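Local coordinates for protein probable dehydrogenase (Mesorhizobium loti, PDB 3T37) that carries FAD and, as a pyridoxine 4-oxidase of the GMC family, probably oxidises pyridoxine to pyridoxal with molecular oxygen as electron acceptor, at residues P158-A163 with L201-G206; L180-L185 with E192-T197; E240-R245 with A485-F490; L305-L310 with H461-T466. One frame throughout, in Å; residues are numbered along the deposited sequence. Where two conformers were deposited one is given.

Overall arrangement
The four contacts are spread round the FAD of a GMC oxidoreductase, and of them contact 4 is the one that touches it. Centred about 7 Å from the centre of the chain, contact 4 meets the dimethylbenzene end of the flavin through His461. Contacts 1 and 2 lie further out, with centres about 20 Å apart; contact 2 is nested within the chain loop that contact 1 closes, and the side chain of Asn202 in contact 1 comes within about 7 Å of FAD. Contact 3 is across the chain's centre from contact 2, their centres about 47 Å apart, at the edge strand of the parallel Rossmann-type sheet. It closes the long loop that contains contact 4.

Contact 1 (P158-A163 with L201-G206); sequences PIHLPA and LNIRDG
One isolated antiparallel bridge, His160 with Leu201, joins the loop that follows strand 157-158 to the approach of the small two-stranded sheet 203-204/207-208. It is a hydrogen-bonded pair: His160 N gives to Leu201 O at 2.7 Å, and Leu201 N returns a bond to His160 O at 2.9 Å. Pairing goes no further: Asn202 is the centre of an inverse gamma turn, in which Ile203 N folds back weakly on the same Leu201 O, and the end-to-end directions of the touching parts are 113° apart.

A side chain takes over where the backbone pairing ends. With CG anti to its carbonyl carbon (chi1 -62°), Asn202 swings its amide toward Pro158, and ND2 reaches Pro158 O at 3.0 Å in a nearly straight bond, the oxygen close to the amide plane but the donor tilted out of the carbonyl plane. The same amide nitrogen lies 3.4 Å from Ile159 CD1, the two side chains running alongside each other. Pro158 CB sits over one face of the Arg204 guanidinium, 3.9 Å from NE, while NH2 of that arginine forms a salt bridge with Asp142. The His160 imidazole meets Ile203 obliquely, CD2 to CG2 at 4.2 Å, and its NE2 bonds Glu165. Pro162 and Leu201 meet at about a right angle, CG 3.8 Å from CD1.

The chemistry is that of a short, largely buried seam: three hydrogen bonds satisfy backbone polar groups in its middle, and the two charged or polar ends, Arg204 and His160, are each steered by a carboxylate outside it, which should limit their freedom to turn.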
# COMPACT_ATOMS: atom_id res chain seq x y z
N PRO A 158 -5.09 14.34 -13.61
CA PRO A 158 -6.27 13.72 -14.22
C PRO A 158 -5.90 12.63 -15.23
O PRO A 158 -5.03 12.84 -16.08
CB PRO A 158 -6.97 14.89 -14.92
CG PRO A 158 -5.92 15.95 -15.07
CD PRO A 158 -4.97 15.78 -13.94
N ILE A 159 -6.54 11.47 -15.10
CA ILE A 159 -6.41 10.42 -16.10
C ILE A 159 -7.73 10.30 -16.85
O ILE A 159 -8.77 10.06 -16.24
CB ILE A 159 -6.08 9.06 -15.47
CG1 ILE A 159 -5.09 9.23 -14.32
CG2 ILE A 159 -5.58 8.07 -16.53
CD1 ILE A 159 -3.74 9.80 -14.76
N HIS A 160 -7.68 10.47 -18.17
CA HIS A 160 -8.90 10.44 -18.97
C HIS A 160 -8.95 9.17 -19.83
O HIS A 160 -8.00 8.88 -20.56
CB HIS A 160 -8.94 11.68 -19.86
CG HIS A 160 -10.05 11.67 -20.87
ND1 HIS A 160 -11.38 11.64 -20.50
CD2 HIS A 160 -10.03 11.67 -22.22
CE1 HIS A 160 -12.13 11.63 -21.59
NE2 HIS A 160 -11.33 11.65 -22.65
N LEU A 161 -10.04 8.40 -19.72
CA LEU A 161 -10.26 7.24 -20.59
C LEU A 161 -11.16 7.65 -21.75
O LEU A 161 -12.37 7.81 -21.58
CB LEU A 161 -10.92 6.07 -19.84
CG LEU A 161 -10.48 5.59 -18.46
CD1 LEU A 161 -11.01 4.20 -18.16
CD2 LEU A 161 -8.98 5.63 -18.29
N PRO A 162 -10.57 7.84 -22.93
CA PRO A 162 -11.34 8.25 -24.11
C PRO A 162 -12.37 7.17 -24.46
O PRO A 162 -12.08 5.98 -24.31
CB PRO A 162 -10.29 8.33 -25.21
CG PRO A 162 -8.97 8.45 -24.49
CD PRO A 162 -9.14 7.65 -23.25
N ALA A 163 -13.55 7.57 -24.92
CA ALA A 163 -14.51 6.59 -25.44
C ALA A 163 -15.11 7.10 -26.73
O ALA A 163 -14.80 6.59 -27.81
CB ALA A 163 -15.59 6.29 -24.42
N LEU A 201 -5.15 9.20 -21.10
CA LEU A 201 -4.47 10.47 -21.39
C LEU A 201 -4.59 11.45 -20.22
O LEU A 201 -5.60 11.45 -19.50
CB LEU A 201 -5.07 11.12 -22.64
CG LEU A 201 -5.15 10.31 -23.93
CD1 LEU A 201 -6.10 10.97 -24.93
CD2 LEU A 201 -3.76 10.15 -24.54
N ASN A 202 -3.56 12.28 -20.04
CA ASN A 202 -3.64 13.36 -19.05
C ASN A 202 -4.32 14.56 -19.69
O ASN A 202 -3.67 15.48 -20.20
CB ASN A 202 -2.26 13.75 -18.53
CG ASN A 202 -1.56 12.62 -17.81
OD1 ASN A 202 -0.38 12.36 -18.05
ND2 ASN A 202 -2.29 11.93 -16.93
N ILE A 203 -5.64 14.52 -19.65
CA ILE A 203 -6.48 15.51 -20.29
C ILE A 203 -7.62 15.83 -19.33
O ILE A 203 -8.07 14.96 -18.58
CB ILE A 203 -7.03 14.96 -21.61
CG1 ILE A 203 -6.06 15.28 -22.74
CG2 ILE A 203 -8.42 15.50 -21.93
CD1 ILE A 203 -6.51 14.73 -24.09
N ARG A 204 -8.05 17.08 -19.31
CA ARG A 204 -9.21 17.49 -18.53
C ARG A 204 -9.97 18.55 -19.31
O ARG A 204 -9.38 19.56 -19.74
CB ARG A 204 -8.78 18.04 -17.17
CG ARG A 204 -9.90 18.76 -16.44
CD ARG A 204 -9.96 18.36 -14.97
NE ARG A 204 -10.32 16.95 -14.82
CZ ARG A 204 -10.45 16.34 -13.64
NH1 ARG A 204 -10.26 17.01 -12.51
NH2 ARG A 204 -10.78 15.05 -13.59
N ASP A 205 -11.27 18.32 -19.49
CA ASP A 205 -12.14 19.26 -20.19
C ASP A 205 -11.59 19.58 -21.59
O ASP A 205 -11.65 20.72 -22.05
CB ASP A 205 -12.32 20.55 -19.37
CG ASP A 205 -12.81 20.28 -17.94
OD1 ASP A 205 -13.62 19.35 -17.74
OD2 ASP A 205 -12.38 21.02 -17.02
N GLY A 206 -11.03 18.57 -22.25
CA GLY A 206 -10.53 18.75 -23.60
C GLY A 206 -9.12 19.29 -23.70
O GLY A 206 -8.50 19.22 -24.77
O HOH W 1 -10.50 12.12 -15.38

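Contact 2 (L180-L185 with E192-T197); sequences LGLPRL and EMIGVT
Leu185 buries the largest area of the contact, its two methyls reaching back over the bend formed by residues 192-195. With CG beside its own backbone N (chi1 -53°), CD1 lands 3.4 Å from Ile194 O, while CD2 is directed toward Glu192; that carboxylate has two conformers, so its touch is doubtful. Leu182 approaches at about a right angle to Ile194, CD2 to CG2 at 4.1 Å, and Pro183 lays CG against Ile194 O at 3.7 Å. Arg184 and Val196 instead run side by side, CG 3.9 Å from CG1, before the guanidinium goes on to a salt bridge with Glu175 of helix 168-179.

Between these side chains the backbones are bridged. Val196 N meets Pro183 O at 2.7 Å, nearly head-on to the carbonyl though bent at the N-H (143°), and Leu185 N gives an almost straight bond to Val196 O at 3.0 Å. Gly195 passes so close to residues 183-185 that a CB would strike Pro183 O and Leu185 CG.

This is the return of a loop between helix 168-179 and strand 203-204. Its chemistry implies that the close approach needs a residue without CB: two hydrogen bonds hold the bridge, and aliphatic groups close round it.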
# COMPACT_ATOMS: atom_id res chain seq x y z
N LEU A 180 -7.99 -11.20 -32.73
CA LEU A 180 -6.86 -12.13 -32.79
C LEU A 180 -6.68 -12.80 -31.43
O LEU A 180 -5.84 -13.69 -31.27
CB LEU A 180 -5.58 -11.41 -33.20
CG LEU A 180 -5.51 -10.98 -34.67
CD1 LEU A 180 -4.49 -9.87 -34.85
CD2 LEU A 180 -5.18 -12.18 -35.55
N GLY A 181 -7.45 -12.35 -30.45
CA GLY A 181 -7.35 -12.90 -29.11
C GLY A 181 -6.96 -11.92 -28.00
O GLY A 181 -7.00 -12.28 -26.82
N LEU A 182 -6.56 -10.70 -28.36
CA LEU A 182 -6.20 -9.72 -27.33
C LEU A 182 -7.43 -9.31 -26.52
O LEU A 182 -8.46 -8.95 -27.09
CB LEU A 182 -5.54 -8.49 -27.95
CG LEU A 182 -4.15 -8.73 -28.54
CD1 LEU A 182 -3.68 -7.53 -29.34
CD2 LEU A 182 -3.18 -9.00 -27.42
N PRO A 183 -7.32 -9.36 -25.18
CA PRO A 183 -8.45 -8.95 -24.33
C PRO A 183 -8.68 -7.44 -24.34
O PRO A 183 -7.73 -6.68 -24.58
CB PRO A 183 -8.02 -9.42 -22.93
CG PRO A 183 -6.51 -9.51 -22.99
CD PRO A 183 -6.19 -9.91 -24.41
N ARG A 184 -9.92 -7.01 -24.09
CA ARG A 184 -10.24 -5.59 -24.02
C ARG A 184 -10.02 -5.06 -22.62
O ARG A 184 -10.64 -5.52 -21.66
CB ARG A 184 -11.71 -5.35 -24.35
CG ARG A 184 -12.06 -5.53 -25.80
CD ARG A 184 -13.37 -4.84 -26.12
NE ARG A 184 -13.58 -4.80 -27.56
CZ ARG A 184 -13.95 -5.86 -28.27
NH1 ARG A 184 -14.16 -7.03 -27.67
NH2 ARG A 184 -14.10 -5.74 -29.58
N LEU A 185 -9.16 -4.05 -22.52
CA LEU A 185 -8.81 -3.48 -21.24
C LEU A 185 -9.45 -2.11 -21.17
O LEU A 185 -9.78 -1.53 -22.20
CB LEU A 185 -7.30 -3.33 -21.14
CG LEU A 185 -6.47 -4.58 -21.42
CD1 LEU A 185 -4.98 -4.25 -21.38
CD2 LEU A 185 -6.80 -5.64 -20.39
N GLU A 192 -2.82 -5.18 -15.52
CA GLU A 192 -2.85 -5.95 -16.76
C GLU A 192 -2.58 -5.00 -17.92
O GLU A 192 -3.32 -4.02 -18.11
CB GLU A 192 -4.20 -6.65 -16.95
CG GLU A 192 -4.18 -7.75 -18.00
CD GLU A 192 -5.56 -8.36 -18.28
OE1 GLU A 192 -5.69 -9.08 -19.30
OE2 GLU A 192 -6.50 -8.13 -17.49
N MET A 193 -1.53 -5.27 -18.70
CA MET A 193 -1.13 -4.33 -19.74
C MET A 193 -1.24 -4.91 -21.15
O MET A 193 -1.38 -4.17 -22.12
CB MET A 193 0.29 -3.84 -19.46
CG MET A 193 0.82 -2.80 -20.42
SD MET A 193 2.18 -1.91 -19.63
CE MET A 193 2.52 -0.71 -20.93
N ILE A 194 -1.21 -6.23 -21.25
CA ILE A 194 -1.40 -6.89 -22.54
C ILE A 194 -2.86 -6.87 -22.92
O ILE A 194 -3.73 -7.29 -22.14
CB ILE A 194 -0.87 -8.34 -22.52
CG1 ILE A 194 0.66 -8.32 -22.54
CG2 ILE A 194 -1.42 -9.12 -23.71
CD1 ILE A 194 1.29 -9.67 -22.79
N GLY A 195 -3.15 -6.38 -24.12
CA GLY A 195 -4.52 -6.34 -24.57
C GLY A 195 -4.77 -5.17 -25.50
O GLY A 195 -3.84 -4.62 -26.10
N VAL A 196 -6.03 -4.78 -25.59
CA VAL A 196 -6.47 -3.81 -26.60
C VAL A 196 -7.32 -2.71 -25.91
O VAL A 196 -8.20 -3.01 -25.11
CB VAL A 196 -7.18 -4.61 -27.75
CG1 VAL A 196 -8.69 -4.65 -27.59
CG2 VAL A 196 -6.75 -4.14 -29.12
N THR A 197 -7.00 -1.43 -26.16
CA THR A 197 -7.65 -0.29 -25.48
C THR A 197 -7.19 1.07 -26.02
O THR A 197 -6.08 1.20 -26.55
CB THR A 197 -7.37 -0.29 -23.95
OG1 THR A 197 -8.00 0.85 -23.34
CG2 THR A 197 -5.87 -0.21 -23.68

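Contact 3 (E240-R245 with A485-F490); sequences EGNQVR and ALDNLF
Asp487 N gives a hydrogen bond of 2.8 Å to Asn242 O, within the type II' turn from Glu240 to Gln243; it arrives almost in line with the carbonyl, though the bond is bent at the N-H (138°). Beyond that bond the backbones part, and the Asn488 carboxamide fills the place a neighbouring strand's peptide would take. Its CG stands between its own N and carbonyl carbon (chi1 69°), which turns the amide edge toward Val244. OD1 accepts Val244 N on an in-plane lone pair at 2.7 Å, and ND2 returns a straight bond (175°) to Val244 O at 2.8 Å. The same ND2 also serves Asp261 O.

The turn belongs to the hairpin of strands 233-240 and 243-251, in the three-stranded antiparallel sheet, whereas 489-491 is an outermost strand of the parallel Rossmann-type sheet with order 3-2-1-4-5. The amide of Asn488 therefore ties two different sheets together. A leucine in its place would probably leave both Val244 N and Val244 O without their mates and push an aliphatic branch against the polar edge of the hairpin.

Deeper in, Val244 CG2 rests against a pair of leucines, 4.0 Å from CD1 of Leu486, whose side chain crosses that of Val244 at about a right angle, and as far from Leu489 CD2. Leu486 CD2 comes 3.4 Å from Asn242 C, while Asp487 OD1 lies beside Asn242 CB at 3.2 Å.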
# COMPACT_ATOMS: atom_id res chain seq x y z
N GLU A 240 32.07 20.13 -0.67
CA GLU A 240 32.96 20.26 0.48
C GLU A 240 32.86 19.01 1.34
O GLU A 240 31.82 18.76 1.95
CB GLU A 240 32.66 21.52 1.31
CG GLU A 240 33.77 21.82 2.33
CD GLU A 240 33.60 23.17 3.00
OE1 GLU A 240 32.56 23.83 2.79
OE2 GLU A 240 34.53 23.58 3.75
N GLY A 241 33.94 18.24 1.39
CA GLY A 241 33.93 16.98 2.10
C GLY A 241 33.03 15.98 1.38
O GLY A 241 33.19 15.74 0.17
N ASN A 242 32.09 15.40 2.11
CA ASN A 242 31.17 14.43 1.53
C ASN A 242 29.81 15.04 1.26
O ASN A 242 28.80 14.34 1.31
CB ASN A 242 31.00 13.23 2.46
CG ASN A 242 32.26 12.40 2.58
OD1 ASN A 242 32.99 12.22 1.61
ND2 ASN A 242 32.51 11.89 3.78
N GLN A 243 29.79 16.34 0.99
CA GLN A 243 28.53 17.06 0.86
C GLN A 243 28.60 18.04 -0.29
O GLN A 243 29.66 18.59 -0.57
CB GLN A 243 28.22 17.83 2.14
CG GLN A 243 27.91 16.96 3.36
CD GLN A 243 27.10 17.71 4.39
OE1 GLN A 243 27.28 18.91 4.59
NE2 GLN A 243 26.17 17.01 5.04
N VAL A 244 27.47 18.27 -0.94
CA VAL A 244 27.36 19.42 -1.84
C VAL A 244 27.16 20.65 -0.95
O VAL A 244 26.27 20.68 -0.10
CB VAL A 244 26.20 19.30 -2.83
CG1 VAL A 244 26.09 20.56 -3.67
CG2 VAL A 244 26.37 18.07 -3.73
N ARG A 245 28.00 21.66 -1.15
CA ARG A 245 27.89 22.90 -0.37
C ARG A 245 27.06 23.97 -1.08
O ARG A 245 26.30 24.70 -0.43
CB ARG A 245 29.29 23.43 -0.06
CG ARG A 245 29.31 24.88 0.40
CD ARG A 245 29.92 25.02 1.79
NE ARG A 245 30.27 26.40 2.11
CZ ARG A 245 31.33 27.04 1.61
NH1 ARG A 245 32.15 26.43 0.77
NH2 ARG A 245 31.57 28.30 1.97
N ALA A 485 28.29 8.41 -3.28
CA ALA A 485 29.54 8.95 -2.74
C ALA A 485 29.34 10.18 -1.85
O ALA A 485 30.29 10.63 -1.20
CB ALA A 485 30.52 9.26 -3.87
N LEU A 486 28.12 10.72 -1.81
CA LEU A 486 27.86 11.97 -1.08
C LEU A 486 26.68 11.85 -0.11
O LEU A 486 25.89 10.91 -0.20
CB LEU A 486 27.61 13.12 -2.07
CG LEU A 486 28.79 13.59 -2.93
CD1 LEU A 486 28.29 14.56 -3.98
CD2 LEU A 486 29.88 14.25 -2.08
N ASP A 487 26.52 12.83 0.78
CA ASP A 487 25.55 12.69 1.87
C ASP A 487 24.25 13.50 1.75
O ASP A 487 23.27 13.20 2.42
CB ASP A 487 26.22 12.98 3.21
CG ASP A 487 27.45 12.12 3.42
OD1 ASP A 487 28.36 12.57 4.16
OD2 ASP A 487 27.52 11.01 2.85
N ASN A 488 24.25 14.52 0.90
CA ASN A 488 23.10 15.41 0.82
C ASN A 488 22.66 15.66 -0.62
O ASN A 488 22.12 16.73 -0.94
CB ASN A 488 23.39 16.75 1.54
CG ASN A 488 24.43 17.58 0.82
OD1 ASN A 488 25.27 17.06 0.08
ND2 ASN A 488 24.39 18.90 1.03
N LEU A 489 22.90 14.67 -1.48
CA LEU A 489 22.61 14.79 -2.91
C LEU A 489 21.78 13.63 -3.43
O LEU A 489 22.19 12.46 -3.36
CB LEU A 489 23.93 14.85 -3.69
CG LEU A 489 23.73 14.91 -5.20
CD1 LEU A 489 22.93 16.13 -5.59
CD2 LEU A 489 25.08 14.93 -5.87
N PHE A 490 20.63 13.96 -4.00
CA PHE A 490 19.71 12.95 -4.52
C PHE A 490 19.46 13.16 -6.00
O PHE A 490 19.49 14.30 -6.48
CB PHE A 490 18.38 13.00 -3.77
CG PHE A 490 18.52 12.87 -2.29
CD1 PHE A 490 18.39 11.63 -1.68
CD2 PHE A 490 18.82 13.98 -1.50
CE1 PHE A 490 18.56 11.50 -0.31
CE2 PHE A 490 18.98 13.85 -0.13
CZ PHE A 490 18.85 12.61 0.46

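Contact 4 (L305-L310 with H461-T466); sequences LQDHLL and HHPCGT. With FAD (flavin-adenine dinucleotide), chain B.
The imidazoles of His308 and His462 meet rim to rim with planes 89° apart, neither over the face of the other. Their ND1 atoms are hydrogen-bonded at 2.9 Å, and His462 ND1 lies in the plane of the His308 ring, at its edge. On the CD2 side of the His462 ring, FAD N10 lies near the ring plane, about 4.2 Å from CD2, while the NE2 of His308 bonds Thr379 O. Next along the chain, the His461 ring carries the flavin methyl C7M over the centre of one face, and its CB is 3.3 Å from FAD C8. An alanine at His461 would keep the CB contact but is likely to leave C7M without the imidazole face against it.

Asp307 fixes the backbone at His462. Its CG stands anti to the backbone N (chi1 -176°), carrying OD1 to His462 N at 2.8 Å, while OD2 is shared by Tyr404 and Thr459. The backbones pair antiparallel at Gln306 and Cys464: Gln306 N reaches Cys464 O at 2.9 Å, and Cys464 N reaches Gln306 O at 3.0 Å. That second carbonyl also receives the CA-H of Pro463, the CA being 3.1 Å from Gln306 O. At the far end Leu305 CD1 runs alongside Thr466, 3.5 Å from its CG2.

Residues 461-462 thus face the flavin, and 305-308 form a second shell that holds them, with His461 over the dimethylbenzene end and the edge of His462, hydrogen-bonded to His308, turned to N10, an arrangement belonging to the FAD site of this GMC oxidoreductase.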
# COMPACT_ATOMS: atom_id res chain seq x y z
N LEU A 305 22.19 3.88 -20.51
CA LEU A 305 21.14 4.67 -21.17
C LEU A 305 20.17 3.73 -21.89
O LEU A 305 20.60 2.83 -22.63
CB LEU A 305 21.76 5.67 -22.16
CG LEU A 305 20.76 6.47 -23.00
CD1 LEU A 305 19.93 7.39 -22.10
CD2 LEU A 305 21.49 7.28 -24.07
N GLN A 306 18.88 3.90 -21.65
CA GLN A 306 17.87 3.12 -22.36
C GLN A 306 16.86 4.03 -23.04
O GLN A 306 16.67 5.17 -22.61
CB GLN A 306 17.15 2.17 -21.39
CG GLN A 306 18.04 1.08 -20.81
CD GLN A 306 17.52 0.58 -19.48
OE1 GLN A 306 16.44 -0.01 -19.40
NE2 GLN A 306 18.28 0.84 -18.41
N ASP A 307 16.21 3.53 -24.08
CA ASP A 307 15.14 4.27 -24.76
C ASP A 307 14.30 3.25 -25.52
O ASP A 307 14.81 2.19 -25.92
CB ASP A 307 15.74 5.28 -25.74
CG ASP A 307 14.69 6.16 -26.41
OD1 ASP A 307 13.63 6.44 -25.79
OD2 ASP A 307 14.94 6.58 -27.58
N HIS A 308 13.01 3.56 -25.69
CA HIS A 308 12.16 2.75 -26.55
C HIS A 308 12.26 3.27 -27.98
O HIS A 308 12.43 4.49 -28.21
CB HIS A 308 10.70 2.83 -26.10
CG HIS A 308 10.37 2.02 -24.88
ND1 HIS A 308 9.69 2.55 -23.80
CD2 HIS A 308 10.57 0.71 -24.59
CE1 HIS A 308 9.51 1.62 -22.89
NE2 HIS A 308 10.03 0.49 -23.34
N LEU A 309 12.15 2.35 -28.93
CA LEU A 309 12.07 2.67 -30.35
C LEU A 309 10.69 2.32 -30.89
O LEU A 309 10.00 1.44 -30.35
CB LEU A 309 13.13 1.86 -31.12
CG LEU A 309 14.58 2.35 -31.03
CD1 LEU A 309 15.54 1.34 -31.64
CD2 LEU A 309 14.71 3.73 -31.72
N LEU A 310 10.28 3.01 -31.94
CA LEU A 310 9.08 2.67 -32.68
C LEU A 310 9.45 2.62 -34.15
O LEU A 310 10.08 3.55 -34.66
CB LEU A 310 7.99 3.72 -32.46
CG LEU A 310 7.24 3.61 -31.14
CD1 LEU A 310 6.12 4.64 -31.03
CD2 LEU A 310 6.70 2.21 -30.95
N HIS A 461 10.94 8.55 -27.36
CA HIS A 461 11.17 9.64 -26.40
C HIS A 461 11.12 9.22 -24.94
O HIS A 461 10.59 9.95 -24.10
CB HIS A 461 10.18 10.81 -26.61
CG HIS A 461 10.17 11.38 -27.99
ND1 HIS A 461 11.18 12.18 -28.48
CD2 HIS A 461 9.25 11.29 -28.99
CE1 HIS A 461 10.90 12.54 -29.72
NE2 HIS A 461 9.73 12.02 -30.05
N HIS A 462 11.69 8.06 -24.60
CA HIS A 462 11.75 7.62 -23.20
C HIS A 462 13.18 7.35 -22.69
O HIS A 462 13.44 6.26 -22.17
CB HIS A 462 10.94 6.32 -23.02
CG HIS A 462 9.56 6.39 -23.57
ND1 HIS A 462 8.91 5.28 -24.07
CD2 HIS A 462 8.70 7.43 -23.71
CE1 HIS A 462 7.71 5.63 -24.51
NE2 HIS A 462 7.56 6.93 -24.30
N PRO A 463 14.10 8.32 -22.83
CA PRO A 463 15.46 8.06 -22.35
C PRO A 463 15.46 7.97 -20.83
O PRO A 463 14.74 8.73 -20.18
CB PRO A 463 16.24 9.32 -22.79
CG PRO A 463 15.18 10.41 -22.77
CD PRO A 463 13.93 9.71 -23.29
N CYS A 464 16.26 7.06 -20.28
CA CYS A 464 16.31 6.88 -18.83
C CYS A 464 17.51 6.02 -18.47
O CYS A 464 18.17 5.49 -19.36
CB CYS A 464 15.04 6.18 -18.34
SG CYS A 464 14.93 4.42 -18.92
N GLY A 465 17.78 5.88 -17.18
CA GLY A 465 18.72 4.87 -16.71
C GLY A 465 20.15 5.34 -16.45
O GLY A 465 20.99 4.56 -15.97
N THR A 466 20.44 6.60 -16.75
CA THR A 466 21.83 7.07 -16.82
C THR A 466 22.45 7.37 -15.46
O THR A 466 23.66 7.64 -15.38
CB THR A 466 21.93 8.33 -17.68
OG1 THR A 466 20.91 9.25 -17.26
CG2 THR A 466 21.72 7.98 -19.15
PA FAD B . 12.05 16.41 -17.72
O1A FAD B . 12.59 16.48 -19.12
O2A FAD B . 10.53 16.36 -17.68
O5B FAD B . 12.52 17.67 -16.84
C5B FAD B . 13.87 18.07 -16.81
C4B FAD B . 13.83 19.56 -16.51
O4B FAD B . 15.10 19.99 -16.05
C3B FAD B . 13.50 20.39 -17.74
O3B FAD B . 12.47 21.29 -17.36
C2B FAD B . 14.81 21.09 -18.06
O2B FAD B . 14.68 22.33 -18.71
C1B FAD B . 15.44 21.22 -16.68
N9A FAD B . 16.91 21.26 -16.69
C8A FAD B . 17.75 20.44 -17.39
N7A FAD B . 19.03 20.80 -17.09
C5A FAD B . 19.01 21.80 -16.20
C6A FAD B . 20.03 22.53 -15.57
N6A FAD B . 21.31 22.19 -15.72
N1A FAD B . 19.69 23.53 -14.69
C2A FAD B . 18.36 23.82 -14.43
N3A FAD B . 17.36 23.10 -15.06
C4A FAD B . 17.68 22.11 -15.93
N1 FAD B . 5.96 9.87 -21.43
C2 FAD B . 4.75 9.25 -21.26
O2 FAD B . 4.57 8.54 -20.28
N3 FAD B . 3.75 9.39 -22.19
C4 FAD B . 3.95 10.16 -23.31
O4 FAD B . 3.05 10.28 -24.14
C4X FAD B . 5.17 10.79 -23.49
N5 FAD B . 5.36 11.55 -24.61
C5X FAD B . 6.57 12.21 -24.81
C6 FAD B . 6.72 12.99 -25.95
C7 FAD B . 7.91 13.67 -26.16
C7M FAD B . 8.09 14.51 -27.39
C8 FAD B . 8.92 13.55 -25.22
C8M FAD B . 10.19 14.28 -25.49
C9 FAD B . 8.78 12.77 -24.07
C9A FAD B . 7.58 12.09 -23.86
N10 FAD B . 7.38 11.31 -22.74
C10 FAD B . 6.18 10.66 -22.55
C1' FAD B . 8.47 11.13 -21.72
C2' FAD B . 8.24 11.97 -20.48
O2' FAD B . 7.78 13.25 -20.89
C3' FAD B . 9.56 12.09 -19.76
O3' FAD B . 10.13 10.80 -19.60
C4' FAD B . 9.37 12.74 -18.40
O4' FAD B . 8.85 14.03 -18.60
C5' FAD B . 10.73 12.81 -17.71
O5' FAD B . 10.67 13.68 -16.62
P FAD B . 12.03 14.17 -15.93
O1P FAD B . 11.68 14.91 -14.65
O2P FAD B . 12.94 12.96 -15.71
O3P FAD B . 12.75 15.15 -16.99